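Local coordinates for CRISPR-associated endonuclease Cas12b (Alicyclobacillus acidoterrestris, PDB 5U31), which uses a guide RNA to recognise PAM-flanked target DNA and cleaves it with a metal-dependent RuvC nuclease domain, defending the bacterium against mobile genetic elements, at residues L26-E39 / F381-F395. The protein carries 3 engineered substitutions. Sequence-based numbering, arbitrary orientation.
Sequences LHKEVNAGVRYYTE and FTLPDATAHPIWTRF. With SO4 (sulfate ion), chain F; nucleotides of chain B.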
ATOM      1  N   LEU A  26       5.661 -34.029   9.682  1.00 39.54           N
ATOM      2  CA  LEU A  26       5.899 -33.061  10.745  1.00 30.37           C
ATOM      3  C   LEU A  26       5.065 -31.805  10.543  1.00 35.59           C
ATOM      4  O   LEU A  26       4.607 -31.199  11.518  1.00 46.56           O
ATOM      5  CB  LEU A  26       7.387 -32.720  10.801  1.00 30.53           C
ATOM      6  CG  LEU A  26       7.870 -31.843  11.951  1.00 32.94           C
ATOM      7  CD1 LEU A  26       7.553 -32.508  13.280  1.00 30.07           C
ATOM      8  CD2 LEU A  26       9.364 -31.566  11.815  1.00 30.43           C
ATOM      9  N   HIS A  27       4.841 -31.413   9.290  1.00 35.89           N
ATOM     10  CA  HIS A  27       4.008 -30.249   9.016  1.00 29.50           C
ATOM     11  C   HIS A  27       2.558 -30.495   9.422  1.00 38.25           C
ATOM     12  O   HIS A  27       1.927 -29.629  10.039  1.00 33.28           O
ATOM     13  CB  HIS A  27       4.107 -29.880   7.539  1.00 29.75           C
ATOM     14  CG  HIS A  27       3.146 -28.812   7.119  1.00 29.42           C
ATOM     15  ND1 HIS A  27       3.394 -27.471   7.316  1.00 33.93           N
ATOM     16  CD2 HIS A  27       1.932 -28.888   6.523  1.00 29.52           C
ATOM     17  CE1 HIS A  27       2.377 -26.767   6.852  1.00 38.41           C
ATOM     18  NE2 HIS A  27       1.476 -27.603   6.368  1.00 29.16           N
ATOM     19  N   LYS A  28       2.010 -31.667   9.083  1.00 29.78           N
ATOM     20  CA  LYS A  28       0.640 -31.981   9.484  1.00 29.74           C
ATOM     21  C   LYS A  28       0.506 -32.106  10.994  1.00 29.45           C
ATOM     22  O   LYS A  28      -0.552 -31.786  11.549  1.00 33.12           O
ATOM     23  CB  LYS A  28       0.167 -33.276   8.828  1.00 30.35           C
ATOM     24  CG  LYS A  28       0.229 -33.293   7.317  1.00 40.94           C
ATOM     25  CD  LYS A  28      -0.570 -34.467   6.761  1.00 51.38           C
ATOM     26  CE  LYS A  28      -0.243 -35.774   7.473  1.00 70.28           C
ATOM     27  NZ  LYS A  28      -1.209 -36.856   7.114  1.00 81.22           N
ATOM     28  N   GLU A  29       1.558 -32.577  11.669  1.00 29.52           N
ATOM     29  CA  GLU A  29       1.510 -32.746  13.116  1.00 29.31           C
ATOM     30  C   GLU A  29       1.474 -31.402  13.826  1.00 28.77           C
ATOM     31  O   GLU A  29       0.660 -31.188  14.732  1.00 47.04           O
ATOM     32  CB  GLU A  29       2.711 -33.566  13.587  1.00 29.61           C
ATOM     33  CG  GLU A  29       2.679 -35.034  13.200  1.00 33.83           C
ATOM     34  CD  GLU A  29       1.553 -35.777  13.871  1.00 36.14           C
ATOM     35  OE1 GLU A  29       1.268 -35.464  15.036  1.00 37.62           O
ATOM     36  OE2 GLU A  29       0.945 -36.663  13.237  1.00 57.47           O
ATOM     37  N   VAL A  30       2.361 -30.487  13.438  1.00 28.61           N
ATOM     38  CA  VAL A  30       2.419 -29.193  14.107  1.00 28.16           C
ATOM     39  C   VAL A  30       1.142 -28.403  13.853  1.00 27.91           C
ATOM     40  O   VAL A  30       0.660 -27.676  14.729  1.00 41.02           O
ATOM     41  CB  VAL A  30       3.673 -28.417  13.665  1.00 28.12           C
ATOM     42  CG1 VAL A  30       3.670 -27.029  14.265  1.00 27.71           C
ATOM     43  CG2 VAL A  30       4.921 -29.161  14.103  1.00 28.43           C
ATOM     44  N   ASN A  31       0.560 -28.546  12.665  1.00 28.09           N
ATOM     45  CA  ASN A  31      -0.724 -27.902  12.413  1.00 27.96           C
ATOM     46  C   ASN A  31      -1.826 -28.530  13.254  1.00 31.22           C
ATOM     47  O   ASN A  31      -2.665 -27.816  13.817  1.00 45.00           O
ATOM     48  CB  ASN A  31      -1.071 -27.972  10.930  1.00 29.95           C
ATOM     49  CG  ASN A  31      -0.321 -26.949  10.117  1.00 39.44           C
ATOM     50  OD1 ASN A  31      -0.722 -25.790  10.044  1.00 39.05           O
ATOM     51  ND2 ASN A  31       0.781 -27.369   9.505  1.00 43.88           N
ATOM     52  N   ALA A  32      -1.846 -29.860  13.355  1.00 34.69           N
ATOM     53  CA  ALA A  32      -2.849 -30.507  14.194  1.00 28.49           C
ATOM     54  C   ALA A  32      -2.673 -30.107  15.648  1.00 29.33           C
ATOM     55  O   ALA A  32      -3.655 -29.841  16.351  1.00 28.14           O
ATOM     56  CB  ALA A  32      -2.770 -32.021  14.043  1.00 28.95           C
ATOM     57  N   GLY A  33      -1.423 -30.043  16.110  1.00 38.40           N
ATOM     58  CA  GLY A  33      -1.174 -29.661  17.489  1.00 30.75           C
ATOM     59  C   GLY A  33      -1.633 -28.248  17.786  1.00 27.54           C
ATOM     60  O   GLY A  33      -2.284 -27.993  18.801  1.00 27.47           O
ATOM     61  N   VAL A  34      -1.305 -27.311  16.894  1.00 27.37           N
ATOM     62  CA  VAL A  34      -1.732 -25.928  17.088  1.00 32.98           C
ATOM     63  C   VAL A  34      -3.252 -25.832  17.060  1.00 30.30           C
ATOM     64  O   VAL A  34      -3.859 -25.125  17.874  1.00 31.42           O
ATOM     65  CB  VAL A  34      -1.086 -25.012  16.032  1.00 26.97           C
ATOM     66  CG1 VAL A  34      -1.714 -23.631  16.088  1.00 31.64           C
ATOM     67  CG2 VAL A  34       0.402 -24.912  16.263  1.00 26.93           C
ATOM     68  N   ARG A  35      -3.893 -26.551  16.136  1.00 27.44           N
ATOM     69  CA  ARG A  35      -5.351 -26.543  16.086  1.00 32.19           C
ATOM     70  C   ARG A  35      -5.948 -27.097  17.374  1.00 29.32           C
ATOM     71  O   ARG A  35      -6.948 -26.572  17.876  1.00 27.79           O
ATOM     72  CB  ARG A  35      -5.838 -27.340  14.876  1.00 27.97           C
ATOM     73  CG  ARG A  35      -7.327 -27.234  14.615  1.00 28.25           C
ATOM     74  CD  ARG A  35      -7.714 -28.036  13.385  1.00 28.67           C
ATOM     75  NE  ARG A  35      -9.120 -27.870  13.022  1.00 52.02           N
ATOM     76  CZ  ARG A  35      -9.552 -27.075  12.048  1.00 48.62           C
ATOM     77  NH1 ARG A  35      -8.686 -26.367  11.333  1.00 45.21           N
ATOM     78  NH2 ARG A  35     -10.850 -26.987  11.784  1.00 49.53           N
ATOM     79  N   TYR A  36      -5.339 -28.149  17.929  1.00 38.43           N
ATOM     80  CA  TYR A  36      -5.851 -28.745  19.160  1.00 30.52           C
ATOM     81  C   TYR A  36      -5.842 -27.737  20.303  1.00 27.76           C
ATOM     82  O   TYR A  36      -6.843 -27.574  21.010  1.00 27.90           O
ATOM     83  CB  TYR A  36      -5.038 -29.995  19.524  1.00 28.13           C
ATOM     84  CG  TYR A  36      -5.254 -30.458  20.944  1.00 28.25           C
ATOM     85  CD1 TYR A  36      -4.286 -30.250  21.918  1.00 28.10           C
ATOM     86  CD2 TYR A  36      -6.439 -31.077  21.321  1.00 28.56           C
ATOM     87  CE1 TYR A  36      -4.488 -30.658  23.224  1.00 28.25           C
ATOM     88  CE2 TYR A  36      -6.651 -31.486  22.623  1.00 28.70           C
ATOM     89  CZ  TYR A  36      -5.673 -31.273  23.567  1.00 28.54           C
ATOM     90  OH  TYR A  36      -5.878 -31.678  24.861  1.00 28.73           O
ATOM     91  N   TYR A  37      -4.718 -27.040  20.495  1.00 27.48           N
ATOM     92  CA  TYR A  37      -4.620 -26.094  21.601  1.00 27.34           C
ATOM     93  C   TYR A  37      -5.441 -24.841  21.330  1.00 27.26           C
ATOM     94  O   TYR A  37      -6.048 -24.277  22.248  1.00 33.03           O
ATOM     95  CB  TYR A  37      -3.160 -25.730  21.859  1.00 27.16           C
ATOM     96  CG  TYR A  37      -2.332 -26.865  22.400  1.00 27.31           C
ATOM     97  CD1 TYR A  37      -2.563 -27.380  23.670  1.00 28.01           C
ATOM     98  CD2 TYR A  37      -1.302 -27.412  21.652  1.00 27.34           C
ATOM     99  CE1 TYR A  37      -1.793 -28.424  24.173  1.00 29.36           C
ATOM    100  CE2 TYR A  37      -0.528 -28.451  22.144  1.00 27.55           C
ATOM    101  CZ  TYR A  37      -0.779 -28.953  23.400  1.00 30.20           C
ATOM    102  OH  TYR A  37      -0.006 -29.987  23.873  1.00 32.89           O
ATOM    103  N   THR A  38      -5.461 -24.383  20.079  1.00 27.17           N
ATOM    104  CA  THR A  38      -6.278 -23.227  19.736  1.00 32.19           C
ATOM    105  C   THR A  38      -7.755 -23.505  19.990  1.00 27.48           C
ATOM    106  O   THR A  38      -8.453 -22.693  20.608  1.00 27.57           O
ATOM    107  CB  THR A  38      -6.033 -22.828  18.283  1.00 27.07           C
ATOM    108  OG1 THR A  38      -4.656 -22.472  18.121  1.00 35.45           O
ATOM    109  CG2 THR A  38      -6.887 -21.647  17.915  1.00 27.11           C
ATOM    110  N   GLU A  39      -8.243 -24.664  19.549  1.00 27.72           N
ATOM    111  CA  GLU A  39      -9.626 -25.027  19.835  1.00 28.11           C
ATOM    112  C   GLU A  39      -9.893 -25.085  21.335  1.00 28.21           C
ATOM    113  O   GLU A  39     -10.978 -24.701  21.782  1.00 28.49           O
ATOM    114  CB  GLU A  39      -9.952 -26.358  19.162  1.00 28.40           C
ATOM    115  CG  GLU A  39     -11.383 -26.817  19.288  1.00 52.16           C
ATOM    116  CD  GLU A  39     -11.628 -28.093  18.517  1.00 69.81           C
ATOM    117  OE1 GLU A  39     -11.154 -28.188  17.366  1.00 68.53           O
ATOM    118  OE2 GLU A  39     -12.273 -29.008  19.068  1.00 79.73           O
ATOM    119  N   PHE A 381     -12.989 -15.830  13.216  1.00 37.45           N
ATOM    120  CA  PHE A 381     -12.127 -16.778  13.907  1.00 28.49           C
ATOM    121  C   PHE A 381     -11.932 -17.983  13.002  1.00 39.48           C
ATOM    122  O   PHE A 381     -12.912 -18.603  12.577  1.00 49.84           O
ATOM    123  CB  PHE A 381     -12.743 -17.191  15.246  1.00 29.54           C
ATOM    124  CG  PHE A 381     -11.992 -18.285  15.956  1.00 32.37           C
ATOM    125  CD1 PHE A 381     -10.856 -17.996  16.694  1.00 28.61           C
ATOM    126  CD2 PHE A 381     -12.427 -19.600  15.895  1.00 28.58           C
ATOM    127  CE1 PHE A 381     -10.160 -18.997  17.344  1.00 27.76           C
ATOM    128  CE2 PHE A 381     -11.735 -20.605  16.546  1.00 28.37           C
ATOM    129  CZ  PHE A 381     -10.601 -20.302  17.272  1.00 27.96           C
ATOM    130  N   THR A 382     -10.678 -18.302  12.690  1.00 28.16           N
ATOM    131  CA  THR A 382     -10.367 -19.404  11.786  1.00 45.49           C
ATOM    132  C   THR A 382      -9.259 -20.252  12.384  1.00 36.01           C
ATOM    133  O   THR A 382      -8.146 -19.760  12.600  1.00 27.55           O
ATOM    134  CB  THR A 382      -9.955 -18.894  10.399  1.00 52.86           C
ATOM    135  OG1 THR A 382      -8.824 -18.026  10.521  1.00 58.67           O
ATOM    136  CG2 THR A 382     -11.102 -18.144   9.731  1.00 29.87           C
ATOM    137  N   LEU A 383      -9.562 -21.521  12.641  1.00 41.02           N
ATOM    138  CA  LEU A 383      -8.560 -22.454  13.131  1.00 32.08           C
ATOM    139  C   LEU A 383      -7.478 -22.676  12.074  1.00 33.56           C
ATOM    140  O   LEU A 383      -7.746 -22.586  10.873  1.00 33.63           O
ATOM    141  CB  LEU A 383      -9.201 -23.799  13.483  1.00 28.30           C
ATOM    142  CG  LEU A 383     -10.148 -23.985  14.671  1.00 28.37           C
ATOM    143  CD1 LEU A 383      -9.575 -23.330  15.910  1.00 28.01           C
ATOM    144  CD2 LEU A 383     -11.539 -23.450  14.373  1.00 61.37           C
ATOM    145  N   PRO A 384      -6.250 -22.986  12.491  1.00 38.76           N
ATOM    146  CA  PRO A 384      -5.235 -23.403  11.521  1.00 27.56           C
ATOM    147  C   PRO A 384      -5.603 -24.724  10.872  1.00 29.78           C
ATOM    148  O   PRO A 384      -6.321 -25.550  11.442  1.00 28.16           O
ATOM    149  CB  PRO A 384      -3.969 -23.549  12.370  1.00 27.29           C
ATOM    150  CG  PRO A 384      -4.478 -23.865  13.720  1.00 31.97           C
ATOM    151  CD  PRO A 384      -5.735 -23.042  13.868  1.00 39.26           C
ATOM    152  N   ASP A 385      -5.094 -24.915   9.659  1.00 28.14           N
ATOM    153  CA  ASP A 385      -5.288 -26.149   8.912  1.00 37.25           C
ATOM    154  C   ASP A 385      -4.012 -26.467   8.151  1.00 45.03           C
ATOM    155  O   ASP A 385      -3.337 -25.560   7.660  1.00 51.16           O
ATOM    156  CB  ASP A 385      -6.462 -26.043   7.939  1.00 37.50           C
ATOM    157  CG  ASP A 385      -6.592 -27.263   7.060  1.00 59.94           C
ATOM    158  OD1 ASP A 385      -7.081 -28.300   7.555  1.00 74.11           O
ATOM    159  OD2 ASP A 385      -6.188 -27.193   5.881  1.00 62.50           O
ATOM    160  N   ALA A 386      -3.691 -27.756   8.042  1.00 44.62           N
ATOM    161  CA  ALA A 386      -2.433 -28.150   7.420  1.00 31.74           C
ATOM    162  C   ALA A 386      -2.358 -27.733   5.956  1.00 36.82           C
ATOM    163  O   ALA A 386      -1.256 -27.546   5.427  1.00 42.34           O
ATOM    164  CB  ALA A 386      -2.233 -29.659   7.551  1.00 39.31           C
ATOM    165  N   THR A 387      -3.501 -27.579   5.285  1.00 37.71           N
ATOM    166  CA  THR A 387      -3.510 -27.261   3.860  1.00 40.90           C
ATOM    167  C   THR A 387      -4.244 -25.976   3.505  1.00 46.10           C
ATOM    168  O   THR A 387      -3.911 -25.360   2.490  1.00 44.31           O
ATOM    169  CB  THR A 387      -4.137 -28.408   3.048  1.00 32.20           C
ATOM    170  OG1 THR A 387      -5.547 -28.454   3.290  1.00 50.06           O
ATOM    171  CG2 THR A 387      -3.520 -29.737   3.435  1.00 35.27           C
ATOM    172  N   ALA A 388      -5.233 -25.559   4.296  1.00 43.14           N
ATOM    173  CA  ALA A 388      -6.017 -24.371   3.972  1.00 32.25           C
ATOM    174  C   ALA A 388      -5.450 -23.116   4.625  1.00 44.90           C
ATOM    175  O   ALA A 388      -5.287 -22.084   3.967  1.00 44.90           O
ATOM    176  CB  ALA A 388      -7.474 -24.569   4.395  1.00 31.97           C
ATOM    177  N   HIS A 389      -5.154 -23.186   5.918  1.00 45.50           N
ATOM    178  CA  HIS A 389      -4.581 -22.070   6.665  1.00 47.21           C
ATOM    179  C   HIS A 389      -3.370 -22.593   7.421  1.00 38.48           C
ATOM    180  O   HIS A 389      -3.418 -22.796   8.641  1.00 41.05           O
ATOM    181  CB  HIS A 389      -5.613 -21.453   7.605  1.00 47.55           C
ATOM    182  CG  HIS A 389      -6.877 -21.047   6.920  1.00 45.62           C
ATOM    183  ND1 HIS A 389      -6.952 -19.952   6.086  1.00 44.53           N
ATOM    184  CD2 HIS A 389      -8.117 -21.592   6.938  1.00 46.27           C
ATOM    185  CE1 HIS A 389      -8.185 -19.838   5.624  1.00 50.52           C
ATOM    186  NE2 HIS A 389      -8.912 -20.821   6.126  1.00 45.67           N
ATOM    187  N   PRO A 390      -2.265 -22.833   6.726  1.00 29.31           N
ATOM    188  CA  PRO A 390      -1.128 -23.507   7.362  1.00 34.67           C
ATOM    189  C   PRO A 390      -0.313 -22.579   8.241  1.00 43.62           C
ATOM    190  O   PRO A 390      -0.104 -21.405   7.927  1.00 45.66           O
ATOM    191  CB  PRO A 390      -0.301 -23.995   6.166  1.00 29.58           C
ATOM    192  CG  PRO A 390      -0.589 -23.007   5.103  1.00 29.65           C
ATOM    193  CD  PRO A 390      -2.025 -22.586   5.293  1.00 45.06           C
ATOM    194  N   ILE A 391       0.138 -23.118   9.364  1.00 27.42           N
ATOM    195  CA  ILE A 391       1.272 -22.579  10.058  1.00 38.61           C
ATOM    196  C   ILE A 391       2.450 -23.514   9.800  1.00 35.38           C
ATOM    197  O   ILE A 391       2.298 -24.599   9.247  1.00 27.78           O
ATOM    198  CB  ILE A 391       0.985 -22.375  11.572  1.00 26.95           C
ATOM    199  CG1 ILE A 391       0.429 -23.651  12.209  1.00 34.50           C
ATOM    200  CG2 ILE A 391       0.041 -21.200  11.763  1.00 28.98           C
ATOM    201  CD1 ILE A 391       1.491 -24.574  12.761  1.00 35.53           C
ATOM    202  N   TRP A 392       3.650 -23.075  10.160  1.00 27.42           N
ATOM    203  CA  TRP A 392       4.867 -23.796   9.812  1.00 27.75           C
ATOM    204  C   TRP A 392       5.613 -24.194  11.077  1.00 27.73           C
ATOM    205  O   TRP A 392       5.649 -23.432  12.045  1.00 44.01           O
ATOM    206  CB  TRP A 392       5.750 -22.944   8.899  1.00 35.58           C
ATOM    207  CG  TRP A 392       4.960 -22.196   7.868  1.00 33.12           C
ATOM    208  CD1 TRP A 392       4.657 -20.869   7.871  1.00 34.49           C
ATOM    209  CD2 TRP A 392       4.344 -22.745   6.697  1.00 28.98           C
ATOM    210  NE1 TRP A 392       3.899 -20.554   6.771  1.00 28.51           N
ATOM    211  CE2 TRP A 392       3.695 -21.689   6.034  1.00 29.16           C
ATOM    212  CE3 TRP A 392       4.285 -24.027   6.142  1.00 38.61           C
ATOM    213  CZ2 TRP A 392       2.996 -21.874   4.843  1.00 42.59           C
ATOM    214  CZ3 TRP A 392       3.593 -24.208   4.960  1.00 33.21           C
ATOM    215  CH2 TRP A 392       2.958 -23.139   4.324  1.00 40.96           C
ATOM    216  N   THR A 393       6.211 -25.383  11.063  1.00 28.09           N
ATOM    217  CA  THR A 393       7.012 -25.812  12.201  1.00 28.18           C
ATOM    218  C   THR A 393       8.243 -24.921  12.324  1.00 28.22           C
ATOM    219  O   THR A 393       8.945 -24.675  11.339  1.00 28.46           O
ATOM    220  CB  THR A 393       7.429 -27.281  12.062  1.00 28.64           C
ATOM    221  OG1 THR A 393       8.762 -27.361  11.549  1.00 60.12           O
ATOM    222  CG2 THR A 393       6.507 -28.018  11.123  1.00 37.61           C
ATOM    223  N   ARG A 394       8.492 -24.420  13.527  1.00 28.05           N
ATOM    224  CA  ARG A 394       9.662 -23.595  13.768  1.00 28.17           C
ATOM    225  C   ARG A 394      10.834 -24.458  14.223  1.00 33.81           C
ATOM    226  O   ARG A 394      10.670 -25.597  14.661  1.00 38.66           O
ATOM    227  CB  ARG A 394       9.368 -22.519  14.810  1.00 27.84           C
ATOM    228  CG  ARG A 394       8.347 -21.505  14.372  1.00 27.46           C
ATOM    229  CD  ARG A 394       7.918 -20.634  15.532  1.00 42.21           C
ATOM    230  NE  ARG A 394       6.875 -19.693  15.140  1.00 28.51           N
ATOM    231  CZ  ARG A 394       6.246 -18.885  15.985  1.00 35.93           C
ATOM    232  NH1 ARG A 394       6.553 -18.904  17.274  1.00 55.39           N
ATOM    233  NH2 ARG A 394       5.312 -18.059  15.539  1.00 29.28           N
ATOM    234  N   PHE A 395      12.033 -23.894  14.106  1.00 28.92           N
ATOM    235  CA  PHE A 395      13.262 -24.571  14.500  1.00 29.47           C
ATOM    236  C   PHE A 395      14.190 -23.524  15.097  1.00 29.59           C
ATOM    237  O   PHE A 395      14.646 -22.629  14.382  1.00 29.65           O
ATOM    238  CB  PHE A 395      13.923 -25.252  13.304  1.00 29.96           C
ATOM    239  CG  PHE A 395      13.563 -26.694  13.146  1.00 39.63           C
ATOM    240  CD1 PHE A 395      14.274 -27.669  13.820  1.00 30.66           C
ATOM    241  CD2 PHE A 395      12.534 -27.080  12.304  1.00 35.97           C
ATOM    242  CE1 PHE A 395      13.959 -28.997  13.674  1.00 30.92           C
ATOM    243  CE2 PHE A 395      12.216 -28.415  12.153  1.00 30.28           C
ATOM    244  CZ  PHE A 395      12.930 -29.373  12.840  1.00 30.73           C
TER
HETATM  245  S   SO4 F1201      -9.564 -33.470  25.220  1.00 55.68           S
HETATM  246  O1  SO4 F1201     -10.289 -32.541  24.358  1.00 54.81           O
HETATM  247  O2  SO4 F1201     -10.508 -34.051  26.172  1.00 74.88           O
HETATM  248  O3  SO4 F1201      -8.960 -34.517  24.402  1.00 51.73           O
HETATM  249  O4  SO4 F1201      -8.516 -32.773  25.962  1.00 42.51           O
ATOM    250  P     A B  97      -3.540 -17.390   6.981  1.00 46.11           P
ATOM    251  OP1   A B  97      -4.393 -18.474   6.447  1.00 30.75           O
ATOM    252  OP2   A B  97      -2.893 -16.448   6.037  1.00 49.13           O
ATOM    253  O5'   A B  97      -4.445 -16.554   7.986  1.00 47.91           O
ATOM    254  C5'   A B  97      -5.129 -17.206   9.042  1.00 37.79           C
ATOM    255  C4'   A B  97      -5.391 -16.265  10.187  1.00 31.65           C
ATOM    256  O4'   A B  97      -4.149 -15.665  10.637  1.00 37.07           O
ATOM    257  C3'   A B  97      -6.268 -15.072   9.870  1.00 27.19           C
ATOM    258  O3'   A B  97      -7.642 -15.400   9.834  1.00 29.68           O
ATOM    259  C2'   A B  97      -5.890 -14.098  10.973  1.00 37.35           C
ATOM    260  O2'   A B  97      -6.492 -14.473  12.201  1.00 50.85           O
ATOM    261  C1'   A B  97      -4.388 -14.343  11.074  1.00 34.42           C
ATOM    262  N9    A B  97      -3.658 -13.413  10.194  1.00 27.76           N
ATOM    263  C8    A B  97      -3.173 -13.636   8.930  1.00 32.25           C
ATOM    264  N7    A B  97      -2.591 -12.587   8.400  1.00 33.82           N
ATOM    265  C5    A B  97      -2.722 -11.604   9.373  1.00 26.68           C
ATOM    266  C6    A B  97      -2.318 -10.258   9.423  1.00 26.68           C
ATOM    267  N6    A B  97      -1.672  -9.632   8.438  1.00 26.75           N
ATOM    268  N1    A B  97      -2.604  -9.565  10.543  1.00 26.65           N
ATOM    269  C2    A B  97      -3.251 -10.184  11.536  1.00 26.62           C
ATOM    270  N3    A B  97      -3.684 -11.440  11.607  1.00 31.24           N
ATOM    271  C4    A B  97      -3.384 -12.101  10.479  1.00 26.63           C
ATOM    272  P     G B  95       6.299 -14.902   3.407  1.00 43.51           P
ATOM    273  OP1   G B  95       6.079 -16.013   2.441  1.00 65.67           O
ATOM    274  OP2   G B  95       5.668 -13.574   3.192  1.00 41.04           O
ATOM    275  O5'   G B  95       5.887 -15.411   4.857  1.00 42.34           O
ATOM    276  C5'   G B  95       6.314 -16.681   5.326  1.00 36.96           C
ATOM    277  C4'   G B  95       5.607 -17.053   6.599  1.00 27.36           C
ATOM    278  O4'   G B  95       6.133 -16.268   7.696  1.00 27.17           O
ATOM    279  C3'   G B  95       4.121 -16.762   6.617  1.00 27.17           C
ATOM    280  O3'   G B  95       3.363 -17.757   5.958  1.00 27.99           O
ATOM    281  C2'   G B  95       3.816 -16.619   8.105  1.00 40.27           C
ATOM    282  O2'   G B  95       3.668 -17.891   8.718  1.00 37.24           O
ATOM    283  C1'   G B  95       5.110 -15.991   8.625  1.00 31.24           C
ATOM    284  N9    G B  95       5.031 -14.529   8.816  1.00 39.08           N
ATOM    285  C8    G B  95       5.506 -13.537   7.993  1.00 26.87           C
ATOM    286  N7    G B  95       5.303 -12.338   8.479  1.00 34.27           N
ATOM    287  C5    G B  95       4.670 -12.553   9.695  1.00 26.56           C
ATOM    288  C6    G B  95       4.205 -11.640  10.677  1.00 26.44           C
ATOM    289  O6    G B  95       4.257 -10.409  10.674  1.00 35.28           O
ATOM    290  N1    G B  95       3.626 -12.298  11.751  1.00 26.31           N
ATOM    291  C2    G B  95       3.510 -13.660  11.870  1.00 30.36           C
ATOM    292  N2    G B  95       2.921 -14.114  12.984  1.00 36.32           N
ATOM    293  N3    G B  95       3.935 -14.523  10.969  1.00 31.19           N
ATOM    294  C4    G B  95       4.502 -13.901   9.917  1.00 35.28           C
ATOM    295  P     C B  98      -8.628 -14.648   8.819  1.00 47.37           P
ATOM    296  OP1   C B  98      -9.954 -15.299   8.938  1.00 32.85           O
ATOM    297  OP2   C B  98      -7.998 -14.575   7.474  1.00 27.97           O
ATOM    298  O5'   C B  98      -8.727 -13.182   9.430  1.00 27.84           O
ATOM    299  C5'   C B  98      -9.194 -12.991  10.753  1.00 29.76           C
ATOM    300  C4'   C B  98      -8.884 -11.607  11.254  1.00 35.35           C
ATOM    301  O4'   C B  98      -7.464 -11.339  11.151  1.00 33.75           O
ATOM    302  C3'   C B  98      -9.530 -10.470  10.489  1.00 28.07           C
ATOM    303  O3'   C B  98     -10.877 -10.277  10.877  1.00 28.49           O
ATOM    304  C2'   C B  98      -8.624  -9.294  10.821  1.00 27.86           C
ATOM    305  O2'   C B  98      -8.921  -8.782  12.110  1.00 37.16           O
ATOM    306  C1'   C B  98      -7.254  -9.971  10.878  1.00 27.43           C
ATOM    307  N1    C B  98      -6.520  -9.858   9.598  1.00 27.39           N
ATOM    308  C2    C B  98      -5.962  -8.625   9.252  1.00 29.12           C
ATOM    309  O2    C B  98      -6.095  -7.662  10.020  1.00 27.97           O
ATOM    310  N3    C B  98      -5.293  -8.505   8.087  1.00 27.40           N
ATOM    311  C4    C B  98      -5.165  -9.558   7.287  1.00 27.41           C
ATOM    312  N4    C B  98      -4.491  -9.376   6.154  1.00 27.48           N
ATOM    313  C5    C B  98      -5.717 -10.831   7.614  1.00 27.42           C
ATOM    314  C6    C B  98      -6.381 -10.936   8.772  1.00 27.40           C
TER
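Asn-31 grips the backbone of Ile-391 with both ends of its amide: the main-chain N of Ile-391 donates to OD1 (2.9 Å), in the carbonyl plane and on a lone pair, while ND2 returns a more bent bond to the O of Ile-391 (3.2 Å, 137°). An amide suits this place, carrying donor and acceptor side by side. The same ND2 also donates to the O of His-27 one turn earlier; the three bonds together define which end of the amide is which, and ND2 lies over one face of the His-27 imidazole. That ring, a flat group with an N-H at its edge, is swung out with CG anti to its backbone N (chi1 172°) and points NE2 in its own plane at the O of Ala-386 (2.9 Å), while CE1 lies 3.4 Å from CZ3 of Trp-392.

Beside this polar centre the packing is tight and apolar. CD1 of Ile-391 fits between CG1 of Val-30 (3.6 Å) and CG2 of Val-34, CG1 of Val-34 meets CG of Pro-384, and the methyl of Thr-393 rests on CG2 of Val-30; such short, bulky side chains fit closely against one another.

Toward solvent the contact turns polar, resting on Arg-35, long enough to lay one guanidinium face over CB of Leu-383 and give NH1 to the O of Pro-384. OD1 of Asp-385 lies 4.5 Å from Arg-35 NH1, well out of the guanidinium plane, so no N-H points at it.

The contact joins REC1 helix 17-45 to the connection into WED-II. His-389 ND1 donates to OP1 of A97 of chain B, and Trp-392 NE1 to O3' of G95 of chain B, consistent with a linker held in a shape that presents both to the RNA backbone.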